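Local coordinates for protein Vv2_1132 (Vibrio vulnificus CMCP6, PDB 5Y9S) that probably binds promoter DNA as a tetramer and regulates transcription, as LysR-type regulators do, through a helix-turn-helix domain joined to an effector-binding domain, at residues D[14-19]-D[38-43]; D[241-246]-D[263-268]. All blocks are in the same frame, centred on the assembly; numbering follows the deposited sequence.

Contact 1: residues D[14-19]-D[38-43]; sequences LEDFLS and SAFSRR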
loop_
_atom_site.group_PDB
_atom_site.type_symbol
_atom_site.label_atom_id
_atom_site.label_comp_id
_atom_site.label_asym_id
_atom_site.label_seq_id
_atom_site.Cartn_x
_atom_site.Cartn_y
_atom_site.Cartn_z
ATOM N N LEU D 14 -7.541 2.723 -13.364
ATOM C CA LEU D 14 -7.326 3.524 -12.167
ATOM C C LEU D 14 -7.086 4.980 -12.522
ATOM O O LEU D 14 -7.769 5.874 -12.013
ATOM C CB LEU D 14 -6.153 2.963 -11.378
ATOM C CG LEU D 14 -6.302 1.488 -11.051
ATOM C CD1 LEU D 14 -5.069 1.005 -10.325
ATOM C CD2 LEU D 14 -7.528 1.268 -10.215
ATOM N N GLU D 15 -6.122 5.249 -13.395
ATOM C CA GLU D 15 -5.932 6.636 -13.822
ATOM C C GLU D 15 -7.138 7.120 -14.606
ATOM O O GLU D 15 -7.522 8.288 -14.484
ATOM C CB GLU D 15 -4.648 6.788 -14.650
ATOM C CG GLU D 15 -3.549 5.777 -14.295
ATOM C CD GLU D 15 -2.286 5.907 -15.163
ATOM O OE1 GLU D 15 -1.778 7.046 -15.289
ATOM O OE2 GLU D 15 -1.805 4.880 -15.718
ATOM N N ASP D 16 -7.766 6.238 -15.391
ATOM C CA ASP D 16 -9.049 6.593 -16.012
ATOM C C ASP D 16 -10.002 7.124 -14.962
ATOM O O ASP D 16 -10.564 8.214 -15.100
ATOM C CB ASP D 16 -9.681 5.382 -16.699
ATOM C CG ASP D 16 -8.965 4.997 -17.970
ATOM O OD1 ASP D 16 -8.153 5.811 -18.437
ATOM O OD2 ASP D 16 -9.193 3.883 -18.497
ATOM N N PHE D 17 -10.145 6.370 -13.872
ATOM C CA PHE D 17 -11.038 6.771 -12.796
ATOM C C PHE D 17 -10.629 8.127 -12.219
ATOM O O PHE D 17 -11.442 9.054 -12.159
ATOM C CB PHE D 17 -11.069 5.697 -11.717
ATOM C CG PHE D 17 -11.700 6.166 -10.446
ATOM C CD1 PHE D 17 -13.074 6.093 -10.264
ATOM C CD2 PHE D 17 -10.917 6.700 -9.425
ATOM C CE1 PHE D 17 -13.659 6.541 -9.086
ATOM C CE2 PHE D 17 -11.498 7.166 -8.255
ATOM C CZ PHE D 17 -12.877 7.075 -8.083
ATOM N N LEU D 18 -9.377 8.250 -11.756
ATOM C CA LEU D 18 -8.905 9.522 -11.204
ATOM C C LEU D 18 -9.156 10.674 -12.179
ATOM O O LEU D 18 -9.689 11.731 -11.804
ATOM C CB LEU D 18 -7.419 9.428 -10.886
ATOM C CG LEU D 18 -6.999 8.446 -9.773
ATOM C CD1 LEU D 18 -5.660 8.814 -9.179
ATOM C CD2 LEU D 18 -8.011 8.384 -8.662
ATOM N N SER D 19 -8.807 10.467 -13.453
ATOM C CA SER D 19 -8.910 11.552 -14.429
ATOM C C SER D 19 -10.351 12.015 -14.609
ATOM O O SER D 19 -10.597 13.214 -14.759
ATOM C CB SER D 19 -8.310 11.139 -15.774
ATOM O OG SER D 19 -8.825 11.970 -16.799
ATOM N N SER D 38 -14.838 7.656 -27.124
ATOM C CA SER D 38 -15.307 6.284 -27.203
ATOM C C SER D 38 -14.616 5.385 -26.201
ATOM O O SER D 38 -15.226 4.967 -25.206
ATOM C CB SER D 38 -15.060 5.749 -28.618
ATOM O OG SER D 38 -14.976 4.324 -28.658
ATOM N N ALA D 39 -13.344 5.061 -26.484
ATOM C CA ALA D 39 -12.636 4.071 -25.680
ATOM C C ALA D 39 -12.642 4.436 -24.204
ATOM O O ALA D 39 -12.714 3.546 -23.356
ATOM C CB ALA D 39 -11.203 3.896 -26.182
ATOM N N PHE D 40 -12.617 5.726 -23.875
ATOM C CA PHE D 40 -12.677 6.113 -22.473
ATOM C C PHE D 40 -13.953 5.601 -21.822
ATOM O O PHE D 40 -13.909 4.980 -20.754
ATOM C CB PHE D 40 -12.585 7.620 -22.310
ATOM C CG PHE D 40 -12.398 8.035 -20.876
ATOM C CD1 PHE D 40 -11.175 7.846 -20.245
ATOM C CD2 PHE D 40 -13.446 8.567 -20.150
ATOM C CE1 PHE D 40 -10.995 8.210 -18.909
ATOM C CE2 PHE D 40 -13.276 8.925 -18.811
ATOM C CZ PHE D 40 -12.044 8.743 -18.189
ATOM N N SER D 41 -15.099 5.849 -22.471
ATOM C CA SER D 41 -16.394 5.369 -21.990
ATOM C C SER D 41 -16.373 3.873 -21.755
ATOM O O SER D 41 -16.853 3.390 -20.724
ATOM C CB SER D 41 -17.490 5.700 -22.998
ATOM O OG SER D 41 -18.024 6.955 -22.692
ATOM N N ARG D 42 -15.826 3.125 -22.713
ATOM C CA ARG D 42 -15.774 1.673 -22.587
ATOM C C ARG D 42 -14.878 1.258 -21.432
ATOM O O ARG D 42 -15.152 0.256 -20.760
ATOM C CB ARG D 42 -15.299 1.055 -23.903
ATOM C CG ARG D 42 -15.687 -0.408 -24.110
ATOM C CD ARG D 42 -15.591 -0.764 -25.599
ATOM N NE ARG D 42 -16.663 -0.155 -26.386
ATOM C CZ ARG D 42 -16.482 0.690 -27.400
ATOM N NH1 ARG D 42 -15.252 1.044 -27.765
ATOM N NH2 ARG D 42 -17.538 1.177 -28.059
ATOM N N ARG D 43 -13.825 2.030 -21.160
ATOM C CA ARG D 43 -12.953 1.663 -20.057
ATOM C C ARG D 43 -13.662 1.898 -18.737
ATOM O O ARG D 43 -13.687 1.015 -17.873
ATOM C CB ARG D 43 -11.641 2.442 -20.135
ATOM C CG ARG D 43 -10.853 2.136 -21.422
ATOM C CD ARG D 43 -9.357 1.950 -21.204
ATOM N NE ARG D 43 -8.755 3.141 -20.636
ATOM C CZ ARG D 43 -7.701 3.737 -21.162
ATOM N NH1 ARG D 43 -7.173 3.230 -22.259
ATOM N NH2 ARG D 43 -7.184 4.827 -20.602
#
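Asp-16 and Arg-43 join the first helix of the LysR-type winged helix-turn-helix domain, 11-22, to helix 37-51, the second helix of the motif, which in this family reads the DNA. Theirs is the tight part of the contact and a worked example of a two-pronged salt bridge. The carboxylate and guanidinium planes lie 12° apart, so the groups meet edge to edge. One prong is nearly straight: Arg-43 NH2 donates to the syn lone pair of Asp-16 OD1 over 2.6 Å, at 177°. The other, from Arg-43 NE to Asp-16 OD2, is modelled so short that its exact length is doubtful, although the pairing is clear. Bends at chi2 and chi3 turn the arginine chain across the aspartate at about a right angle, bringing its NE/NH2 edge to the acid. OD1 is gripped a second time, by Arg-33 NE, so that two arginines share one buried carboxylate; this would probably stabilise its negative charge.

Beside the ion pair comes Phe-40. With CG anti to the backbone N (chi1 -170°), its ring swings in between the helices, where Phe-26, Ala-29 and Ala-30 of helix 26-32 and Leu-20 of helix 11-22 also pack against it. The edge carbon CE1 of Phe-40 lies 3.8 Å from CB of Asp-16, adding an apolar touch close to the charges.

The solvent side of the contact is at Arg-43, which stays partly exposed, whereas Asp-16 and Phe-40 are both buried. Arg-42 and Ser-38 lie on the far face of helix 37-51 and take no part. On the buried side, Asp-16 O meets the rim of the Phe-40 ring near its plane, 3.5 Å from CZ.

Contact 2: residues D[241-246]-D[263-268]; sequences MAIGGA and HRLVIA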
loop_
_atom_site.group_PDB
_atom_site.type_symbol
_atom_site.label_atom_id
_atom_site.label_comp_id
_atom_site.label_asym_id
_atom_site.label_seq_id
_atom_site.Cartn_x
_atom_site.Cartn_y
_atom_site.Cartn_z
ATOM N N MET D 241 17.144 38.791 -1.967
ATOM C CA MET D 241 16.790 39.491 -0.738
ATOM C C MET D 241 17.806 40.570 -0.409
ATOM O O MET D 241 17.441 41.673 0.018
ATOM C CB MET D 241 16.710 38.487 0.415
ATOM C CG MET D 241 15.437 37.631 0.455
ATOM S SD MET D 241 13.934 38.579 0.109
ATOM C CE MET D 241 13.438 38.926 1.770
ATOM N N ALA D 242 19.096 40.258 -0.555
ATOM C CA ALA D 242 20.100 41.240 -0.169
ATOM C C ALA D 242 20.062 42.449 -1.097
ATOM O O ALA D 242 20.216 43.594 -0.645
ATOM C CB ALA D 242 21.481 40.594 -0.151
ATOM N N ILE D 243 19.836 42.215 -2.393
ATOM C CA ILE D 243 19.787 43.333 -3.338
ATOM C C ILE D 243 18.710 44.318 -2.919
ATOM O O ILE D 243 18.899 45.538 -2.986
ATOM C CB ILE D 243 19.538 42.826 -4.770
ATOM C CG1 ILE D 243 20.741 42.069 -5.320
ATOM C CG2 ILE D 243 19.150 43.979 -5.698
ATOM C CD1 ILE D 243 20.496 41.575 -6.745
ATOM N N GLY D 244 17.562 43.797 -2.478
ATOM C CA GLY D 244 16.459 44.601 -2.009
ATOM C C GLY D 244 16.647 45.184 -0.631
ATOM O O GLY D 244 15.702 45.760 -0.089
ATOM N N GLY D 245 17.833 45.062 -0.046
ATOM C CA GLY D 245 18.096 45.711 1.224
ATOM C C GLY D 245 17.460 45.066 2.435
ATOM O O GLY D 245 17.341 45.722 3.472
ATOM N N ALA D 246 17.054 43.794 2.347
ATOM C CA ALA D 246 16.422 43.146 3.482
ATOM C C ALA D 246 17.406 42.784 4.590
ATOM O O ALA D 246 16.975 42.347 5.664
ATOM C CB ALA D 246 15.680 41.906 3.001
ATOM N N HIS D 263 27.350 46.803 -9.235
ATOM C CA HIS D 263 27.259 47.675 -8.062
ATOM C C HIS D 263 25.895 47.604 -7.394
ATOM O O HIS D 263 25.455 48.564 -6.756
ATOM C CB HIS D 263 27.585 49.125 -8.411
ATOM C CG HIS D 263 28.850 49.287 -9.183
ATOM N ND1 HIS D 263 28.865 49.641 -10.513
ATOM C CD2 HIS D 263 30.143 49.148 -8.816
ATOM C CE1 HIS D 263 30.114 49.718 -10.935
ATOM N NE2 HIS D 263 30.910 49.420 -9.925
ATOM N N ARG D 264 25.215 46.474 -7.534
ATOM C CA ARG D 264 23.969 46.263 -6.820
ATOM C C ARG D 264 24.185 45.589 -5.471
ATOM O O ARG D 264 23.237 45.477 -4.686
ATOM C CB ARG D 264 23.001 45.448 -7.692
ATOM C CG ARG D 264 22.398 46.269 -8.836
ATOM C CD ARG D 264 21.321 45.505 -9.561
ATOM N NE ARG D 264 21.859 44.283 -10.143
ATOM C CZ ARG D 264 21.142 43.181 -10.350
ATOM N NH1 ARG D 264 19.853 43.162 -10.021
ATOM N NH2 ARG D 264 21.712 42.099 -10.878
ATOM N N LEU D 265 25.409 45.164 -5.176
ATOM C CA LEU D 265 25.766 44.628 -3.873
ATOM C C LEU D 265 27.189 45.048 -3.585
ATOM O O LEU D 265 28.003 45.179 -4.499
ATOM C CB LEU D 265 25.675 43.097 -3.816
ATOM C CG LEU D 265 24.295 42.470 -3.744
ATOM C CD1 LEU D 265 24.397 40.991 -4.022
ATOM C CD2 LEU D 265 23.663 42.743 -2.363
ATOM N N VAL D 266 27.478 45.268 -2.312
ATOM C CA VAL D 266 28.826 45.576 -1.869
ATOM C C VAL D 266 29.201 44.605 -0.760
ATOM O O VAL D 266 28.360 44.246 0.081
ATOM C CB VAL D 266 28.952 47.035 -1.368
ATOM C CG1 VAL D 266 30.413 47.415 -1.221
ATOM C CG2 VAL D 266 28.282 48.018 -2.328
ATOM N N ILE D 267 30.464 44.182 -0.757
ATOM C CA ILE D 267 30.983 43.416 0.361
ATOM C C ILE D 267 30.973 44.306 1.598
ATOM O O ILE D 267 31.364 45.476 1.538
ATOM C CB ILE D 267 32.392 42.894 0.047
ATOM C CG1 ILE D 267 32.328 41.841 -1.060
ATOM C CG2 ILE D 267 33.053 42.335 1.301
ATOM C CD1 ILE D 267 33.660 41.576 -1.714
ATOM N N ALA D 268 30.464 43.780 2.706
ATOM C CA ALA D 268 30.432 44.513 3.966
ATOM C C ALA D 268 31.635 44.134 4.822
ATOM O O ALA D 268 32.125 43.005 4.772
ATOM C CB ALA D 268 29.134 44.239 4.736
#
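Leu-265 and Ile-243 form the middle of an apolar contact in the effector-binding domain, which has the periplasmic-binding-protein fold of the family. It illustrates how the end of a helix, closed here by a Schellman motif, can be packed against a segment leading into a strand. The side chains of Ile-243 and Leu-265 cross at about a right angle, with Ile-243 CG1 3.9 Å from Leu-265 CG. Of the leucine methyls, CD1 faces Ile-243 CG1, while CD2 lies 3.8 Å from CB of Ala-242 and also meets the backbone leading into Ile-243, against the last turn of helix 235-243.

On the solvent side, the exposed Arg-264 reaches over the end of the isoleucine. Ile-243 CD1 lies over one face of the guanidinium, displaced toward its rim and 3.7 Å from Arg-264 NH1. The extended end of the isoleucine (chi2 -180°) carries the methyl out to this face, and the bend at chi3 of Arg-264 turns the flat group to receive it.

Farther out, Glu-259 of helix 257-261 touches Ile-243, Arg-264 and Leu-265 alike, while Leu-203 of strand 199-205 packs against Ala-242. On the other segment, backbone hydrogen bonds pair Val-266 with Val-186 and Ala-268 with Pro-184, tying the chain following Leu-265 to the long strand 172-186.

What ends the helix beside Ile-243 is a turn through Gly-245, whose positive phi (75°) bends the backbone back on itself. Gly-245 N bonds to Ala-242 O at 2.9 Å, and Ala-246 N reaches Met-241 O at 3.2 Å.

Overall arrangement
Taken together, the two contacts show how place in the fold goes with chemistry. They belong to different domains, on opposite sides of the chain's centre, with centres 54 Å apart and nearest atoms about 37 Å apart, and they hold no element in common. Contact 1 is buried, pairs two helices of the DNA-binding domain and rests on charge, with an aromatic ring alongside. Contact 2 is partly buried, sets a helix end against a segment entering a strand, and relies on aliphatic packing. Each uses an arginine, but differently: contact 1 engages the guanidinium edge through its N-H groups, contact 2 lays a methyl over its face.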